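Local atomic coordinates of Lic11098 (Leptospira interrogans serogroup Icterohaemorrhagiae serovar copenhageni, PDB entry 4U08), a protein that is of unknown function but belongs to the leucine-rich repeat proteins of a human pathogen, and is regarded as a possible virulence factor. Residues A[140-144]-A[145-149]; A[379-382]-A[383-386]. All coordinates share one frame; numbering follows the deposited sequence.

Interaction 1: A[140-144]-A[145-149]; sequences LYLGH and NQFNS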
ATOM      1  N   LEU A 140      -8.155 -10.536  -4.744  1.00 29.52           N
ATOM      2  CA  LEU A 140      -7.458 -10.987  -5.951  1.00 28.86           C
ATOM      3  C   LEU A 140      -6.044 -10.441  -5.989  1.00 32.19           C
ATOM      4  O   LEU A 140      -5.866  -9.236  -6.111  1.00 31.70           O
ATOM      5  CB  LEU A 140      -8.253 -10.528  -7.187  1.00 28.29           C
ATOM      6  CG  LEU A 140      -7.676 -10.882  -8.571  1.00 32.87           C
ATOM      7  CD1 LEU A 140      -7.419 -12.395  -8.713  1.00 32.23           C
ATOM      8  CD2 LEU A 140      -8.617 -10.398  -9.651  1.00 33.40           C
ATOM      9  N   TYR A 141      -5.047 -11.312  -5.878  1.00 30.80           N
ATOM     10  CA  TYR A 141      -3.644 -10.910  -5.905  1.00 32.12           C
ATOM     11  C   TYR A 141      -2.999 -11.349  -7.203  1.00 35.31           C
ATOM     12  O   TYR A 141      -2.929 -12.549  -7.479  1.00 37.62           O
ATOM     13  CB  TYR A 141      -2.884 -11.521  -4.707  1.00 35.35           C
ATOM     14  CG  TYR A 141      -3.411 -11.050  -3.370  1.00 40.68           C
ATOM     15  CD1 TYR A 141      -3.425  -9.696  -3.039  1.00 43.15           C
ATOM     16  CD2 TYR A 141      -3.864 -11.958  -2.419  1.00 42.46           C
ATOM     17  CE1 TYR A 141      -3.893  -9.259  -1.802  1.00 46.33           C
ATOM     18  CE2 TYR A 141      -4.299 -11.534  -1.162  1.00 43.44           C
ATOM     19  CZ  TYR A 141      -4.313 -10.182  -0.861  1.00 54.01           C
ATOM     20  OH  TYR A 141      -4.753  -9.739   0.360  1.00 59.88           O
ATOM     21  N   LEU A 142      -2.538 -10.389  -7.994  1.00 30.25           N
ATOM     22  CA  LEU A 142      -1.896 -10.629  -9.304  1.00 31.00           C
ATOM     23  C   LEU A 142      -0.515  -9.987  -9.384  1.00 35.10           C
ATOM     24  O   LEU A 142       0.063  -9.874 -10.467  1.00 34.76           O
ATOM     25  CB  LEU A 142      -2.794 -10.106 -10.447  1.00 30.57           C
ATOM     26  CG  LEU A 142      -4.150 -10.769 -10.603  1.00 35.34           C
ATOM     27  CD1 LEU A 142      -5.108  -9.863 -11.374  1.00 36.07           C
ATOM     28  CD2 LEU A 142      -4.017 -12.146 -11.228  1.00 36.31           C
ATOM     29  N   GLY A 143       0.000  -9.559  -8.234  1.00 32.41           N
ATOM     30  CA  GLY A 143       1.308  -8.928  -8.165  1.00 32.48           C
ATOM     31  C   GLY A 143       2.443  -9.817  -8.663  1.00 36.44           C
ATOM     32  O   GLY A 143       2.318 -11.042  -8.629  1.00 36.09           O
ATOM     33  N   HIS A 144       3.541  -9.222  -9.135  1.00 34.29           N
ATOM     34  CA  HIS A 144       4.731  -9.971  -9.592  1.00 37.53           C
ATOM     35  C   HIS A 144       4.411 -10.977 -10.698  1.00 41.69           C
ATOM     36  O   HIS A 144       4.694 -12.165 -10.580  1.00 41.85           O
ATOM     37  CB  HIS A 144       5.492 -10.642  -8.416  1.00 39.71           C
ATOM     38  CG  HIS A 144       6.056  -9.663  -7.432  1.00 44.13           C
ATOM     39  ND1 HIS A 144       5.281  -9.203  -6.386  1.00 47.03           N
ATOM     40  CD2 HIS A 144       7.272  -9.073  -7.364  1.00 46.88           C
ATOM     41  CE1 HIS A 144       6.034  -8.346  -5.724  1.00 46.65           C
ATOM     42  NE2 HIS A 144       7.232  -8.224  -6.277  1.00 46.88           N
ATOM     43  N   ASN A 145       3.765 -10.500 -11.755  1.00 37.79           N
ATOM     44  CA  ASN A 145       3.446 -11.301 -12.935  1.00 36.35           C
ATOM     45  C   ASN A 145       3.987 -10.555 -14.147  1.00 39.88           C
ATOM     46  O   ASN A 145       4.924  -9.747 -14.006  1.00 38.24           O
ATOM     47  CB  ASN A 145       1.938 -11.593 -13.011  1.00 36.84           C
ATOM     48  CG  ASN A 145       1.562 -12.822 -12.260  1.00 45.60           C
ATOM     49  OD1 ASN A 145       1.886 -13.921 -12.682  1.00 37.20           O
ATOM     50  ND2 ASN A 145       0.918 -12.675 -11.105  1.00 40.91           N
ATOM     51  N   GLN A 146       3.405 -10.787 -15.333  1.00 36.78           N
ATOM     52  CA  GLN A 146       3.871 -10.150 -16.559  1.00 37.80           C
ATOM     53  C   GLN A 146       2.737  -9.432 -17.302  1.00 39.63           C
ATOM     54  O   GLN A 146       2.709  -9.434 -18.538  1.00 37.51           O
ATOM     55  CB  GLN A 146       4.566 -11.188 -17.474  1.00 40.44           C
ATOM     56  CG  GLN A 146       5.921 -11.655 -16.951  1.00 64.99           C
ATOM     57  CD  GLN A 146       6.241 -13.085 -17.315  1.00100.16           C
ATOM     58  OE1 GLN A 146       5.403 -13.849 -17.819  1.00 99.72           O
ATOM     59  NE2 GLN A 146       7.473 -13.490 -17.047  1.00 96.31           N
ATOM     60  N   PHE A 147       1.825  -8.791 -16.555  1.00 34.56           N
ATOM     61  CA  PHE A 147       0.736  -8.026 -17.152  1.00 32.18           C
ATOM     62  C   PHE A 147       1.220  -6.671 -17.668  1.00 38.21           C
ATOM     63  O   PHE A 147       1.653  -5.819 -16.881  1.00 37.01           O
ATOM     64  CB  PHE A 147      -0.421  -7.834 -16.153  1.00 31.12           C
ATOM     65  CG  PHE A 147      -1.183  -9.082 -15.795  1.00 30.57           C
ATOM     66  CD1 PHE A 147      -2.205  -9.561 -16.619  1.00 32.38           C
ATOM     67  CD2 PHE A 147      -0.903  -9.769 -14.619  1.00 31.10           C
ATOM     68  CE1 PHE A 147      -2.933 -10.708 -16.267  1.00 33.43           C
ATOM     69  CE2 PHE A 147      -1.614 -10.922 -14.276  1.00 33.75           C
ATOM     70  CZ  PHE A 147      -2.623 -11.390 -15.104  1.00 32.54           C
ATOM     71  N   ASN A 148       1.083  -6.455 -18.993  1.00 36.42           N
ATOM     72  CA  ASN A 148       1.418  -5.194 -19.659  1.00 36.89           C
ATOM     73  C   ASN A 148       0.178  -4.350 -19.648  1.00 38.70           C
ATOM     74  O   ASN A 148       0.246  -3.127 -19.746  1.00 37.49           O
ATOM     75  CB  ASN A 148       1.847  -5.454 -21.113  1.00 42.57           C
ATOM     76  CG  ASN A 148       3.109  -6.263 -21.208  1.00 76.89           C
ATOM     77  OD1 ASN A 148       4.128  -5.961 -20.585  1.00 65.95           O
ATOM     78  ND2 ASN A 148       3.066  -7.327 -21.978  1.00 76.97           N
ATOM     79  N   SER A 149      -0.973  -5.033 -19.520  1.00 34.60           N
ATOM     80  CA  SER A 149      -2.288  -4.431 -19.423  1.00 33.25           C
ATOM     81  C   SER A 149      -3.169  -5.403 -18.665  1.00 35.28           C
ATOM     82  O   SER A 149      -2.835  -6.577 -18.544  1.00 34.70           O
ATOM     83  CB  SER A 149      -2.844  -4.102 -20.806  1.00 37.54           C
ATOM     84  OG  SER A 149      -2.911  -5.284 -21.576  1.00 49.33           O
TER

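Interaction 2: A[379-382]-A[383-386]; sequences SEKI and ARIR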
ATOM      1  N   SER A 379      27.960  29.212  19.362  1.00 31.88           N
ATOM      2  CA  SER A 379      28.006  28.247  20.479  1.00 31.61           C
ATOM      3  C   SER A 379      27.400  28.769  21.775  1.00 32.91           C
ATOM      4  O   SER A 379      26.756  27.995  22.466  1.00 29.97           O
ATOM      5  CB  SER A 379      29.424  27.732  20.711  1.00 33.79           C
ATOM      6  OG  SER A 379      29.924  27.120  19.532  1.00 42.02           O
ATOM      7  N   GLU A 380      27.569  30.073  22.110  1.00 31.90           N
ATOM      8  CA  GLU A 380      26.998  30.677  23.344  1.00 32.13           C
ATOM      9  C   GLU A 380      25.480  30.614  23.333  1.00 32.51           C
ATOM     10  O   GLU A 380      24.859  30.498  24.383  1.00 30.25           O
ATOM     11  CB  GLU A 380      27.347  32.183  23.470  1.00 35.09           C
ATOM     12  CG  GLU A 380      28.817  32.510  23.511  1.00 49.83           C
ATOM     13  CD  GLU A 380      29.493  32.749  22.177  1.00 65.05           C
ATOM     14  OE1 GLU A 380      29.021  32.202  21.154  1.00 41.88           O
ATOM     15  OE2 GLU A 380      30.576  33.380  22.180  1.00 56.81           O
ATOM     16  N   LYS A 381      24.880  30.806  22.171  1.00 30.67           N
ATOM     17  CA  LYS A 381      23.415  30.794  22.035  1.00 31.30           C
ATOM     18  C   LYS A 381      22.867  29.409  22.311  1.00 34.37           C
ATOM     19  O   LYS A 381      21.907  29.274  23.057  1.00 34.72           O
ATOM     20  CB  LYS A 381      22.996  31.279  20.636  1.00 33.91           C
ATOM     21  CG  LYS A 381      22.940  32.791  20.526  1.00 50.13           C
ATOM     22  CD  LYS A 381      21.625  33.346  21.070  1.00 59.70           C
ATOM     23  CE  LYS A 381      21.776  34.712  21.688  1.00 55.80           C
ATOM     24  NZ  LYS A 381      20.907  34.867  22.889  1.00 57.75           N
ATOM     25  N   ILE A 382      23.517  28.384  21.766  1.00 31.82           N
ATOM     26  CA  ILE A 382      23.136  26.986  21.963  1.00 32.01           C
ATOM     27  C   ILE A 382      23.337  26.570  23.432  1.00 34.26           C
ATOM     28  O   ILE A 382      22.442  25.944  24.017  1.00 32.70           O
ATOM     29  CB  ILE A 382      23.877  26.085  20.940  1.00 36.15           C
ATOM     30  CG1 ILE A 382      23.533  26.462  19.456  1.00 36.96           C
ATOM     31  CG2 ILE A 382      23.662  24.580  21.216  1.00 38.97           C
ATOM     32  CD1 ILE A 382      21.989  27.078  19.142  1.00 38.37           C
ATOM     33  N   ALA A 383      24.472  26.970  24.056  1.00 30.74           N
ATOM     34  CA  ALA A 383      24.704  26.667  25.482  1.00 31.32           C
ATOM     35  C   ALA A 383      23.537  27.187  26.344  1.00 34.05           C
ATOM     36  O   ALA A 383      23.055  26.481  27.222  1.00 33.89           O
ATOM     37  CB  ALA A 383      26.031  27.275  25.949  1.00 31.93           C
ATOM     38  N   ARG A 384      23.066  28.410  26.062  1.00 32.16           N
ATOM     39  CA  ARG A 384      21.953  29.047  26.739  1.00 33.53           C
ATOM     40  C   ARG A 384      20.649  28.269  26.441  1.00 38.09           C
ATOM     41  O   ARG A 384      19.856  28.040  27.364  1.00 37.21           O
ATOM     42  CB  ARG A 384      21.837  30.535  26.325  1.00 36.17           C
ATOM     43  CG  ARG A 384      20.996  31.323  27.281  1.00 42.48           C
ATOM     44  CD  ARG A 384      20.845  32.789  26.908  1.00 52.55           C
ATOM     45  NE  ARG A 384      19.594  33.263  27.492  1.00 56.72           N
ATOM     46  CZ  ARG A 384      18.429  33.252  26.861  1.00 55.72           C
ATOM     47  NH1 ARG A 384      18.367  32.920  25.577  1.00 37.73           N
ATOM     48  NH2 ARG A 384      17.320  33.591  27.500  1.00 47.83           N
ATOM     49  N   ILE A 385      20.422  27.852  25.185  1.00 34.63           N
ATOM     50  CA  ILE A 385      19.216  27.069  24.870  1.00 34.74           C
ATOM     51  C   ILE A 385      19.221  25.721  25.628  1.00 35.06           C
ATOM     52  O   ILE A 385      18.173  25.295  26.127  1.00 35.24           O
ATOM     53  CB  ILE A 385      18.973  26.935  23.340  1.00 38.51           C
ATOM     54  CG1 ILE A 385      18.608  28.310  22.768  1.00 40.75           C
ATOM     55  CG2 ILE A 385      17.858  25.936  23.025  1.00 39.96           C
ATOM     56  CD1 ILE A 385      19.040  28.533  21.329  1.00 52.73           C
ATOM     57  N   ARG A 386      20.377  25.093  25.772  1.00 30.56           N
ATOM     58  CA  ARG A 386      20.466  23.841  26.539  1.00 31.35           C
ATOM     59  C   ARG A 386      19.896  23.997  27.974  1.00 37.30           C
ATOM     60  O   ARG A 386      19.186  23.111  28.440  1.00 37.02           O
ATOM     61  CB  ARG A 386      21.899  23.344  26.618  1.00 31.36           C
ATOM     62  CG  ARG A 386      22.389  22.679  25.372  1.00 31.91           C
ATOM     63  CD  ARG A 386      23.852  22.281  25.555  1.00 43.10           C
ATOM     64  NE  ARG A 386      24.581  22.123  24.291  1.00 48.10           N
ATOM     65  CZ  ARG A 386      24.413  21.103  23.457  1.00 57.03           C
ATOM     66  NH1 ARG A 386      23.516  20.165  23.720  1.00 40.08           N
ATOM     67  NH2 ARG A 386      25.120  21.030  22.337  1.00 38.10           N
TER

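Interaction 1: A[140-144]-A[145-149]
The carboxamide of Asn145 folds back toward the turn that precedes it, its ND2 reaching the carbonyl O of Leu142 at 3.0 Å. The N-H points almost straight at this oxygen, at 170°, and the acceptor lies close to the plane of the amide; seen from the carbonyl, however, the donor stands well above the peptide plane, with a C=O...N angle of 104°. What brings the amide there is the first torsion of Asn145, chi1 -88°, which sets CG beside its own backbone N and opposite the carbonyl carbon. Next along the turn, the Phe147 ring and the isobutyl group of Leu142 cross at a slant: CE2 of the ring is 4.1 Å from CD2 of Leu142 and equally far from its CB, so CE2, with CZ beside it, does the touching. The buried amide is held by both its ends, since ND2 also donates to Leu119 O and OD1 accepts from Leu124 N of the preceding coil. This is the asparagine arrangement of a leucine-rich repeat, where the conserved LxxLxLxxN segment turns out of its strand. Asn168 repeats the pattern one coil on, donating to Leu142 O and accepting from Phe147 N, while His144 stacks between His121 and His167. The turn leaves strand 139-141, which runs parallel between strands 116-118 and 162-164.

Interaction 2: A[379-382]-A[383-386]
Ile382 and Ile385 meet on the inner face of helix 379-388, where their side chains slant across one another. Three residues apart, they lie about one turn from each other on the buried side of the helix. Ile382 also lies against Leu372, Leu377 and Phe396, and Ile385 against Leu357, and these neighbours make this the tightly packed part. The two CD1 methyls are 3.9 Å apart, although the placement of that of Ile382 is uncertain. In Ile385, chi1 -68° sets CG1 beside the backbone N, and chi2 149° then carries CD1 to 3.4 Å from Lys381 O. Backbone bonds from each N-H to the carbonyl four residues earlier join the segments: Ala383 to Ser379, Arg384 to Glu380, Ile385 to Lys381, and Arg386 to Ile382, the last with N 2.8 Å from O.

The outer side is looser and largely exposed. Lys381 and Arg384 run side by side in the same direction, the lysine chain bent and the arginine extended from CG to NE, and their NZ and NH1 remain 4.2 Å apart. Arg386 crosses Ile382 at a slant, its NH2 4.0 Å from CG2, so the guanidinium passes along the border of the apolar patch while NH1 donates to Ile394 O in the following strand.

Chemically, the helix is two-faced. Its isoleucines are buried against the end of the repeat array by apolar contact, whereas Arg384 and Arg386 find polar partners in other parts of the chain. The neighbouring positive charges of Lys381 and Arg384 probably repel mildly, a cost that the salt bridge from Arg384 NH1 to Glu359 OE2 would be expected to offset.

Overall arrangement
Interactions 1 and 2 stand on opposite sides of the centre of the chain, in different repeat ranges of one elongated solenoid. Their centres are about 57 Å apart and their nearest atoms about 44 Å, so they do not touch. Interaction 1 belongs to an interior coil, its centre about 15 Å from that of the chain; interaction 2, its centre about 44 Å from that of the chain, lies near the C-terminal end, where helix 379-388 links the parallel strands 369-371 and 393-395. The His144 side chain is about 6 Å from a bound zinc ion, too far to coordinate it, probably the ion held by His167 and His190. The Arg386 side chain is about 13 Å from a zinc ion.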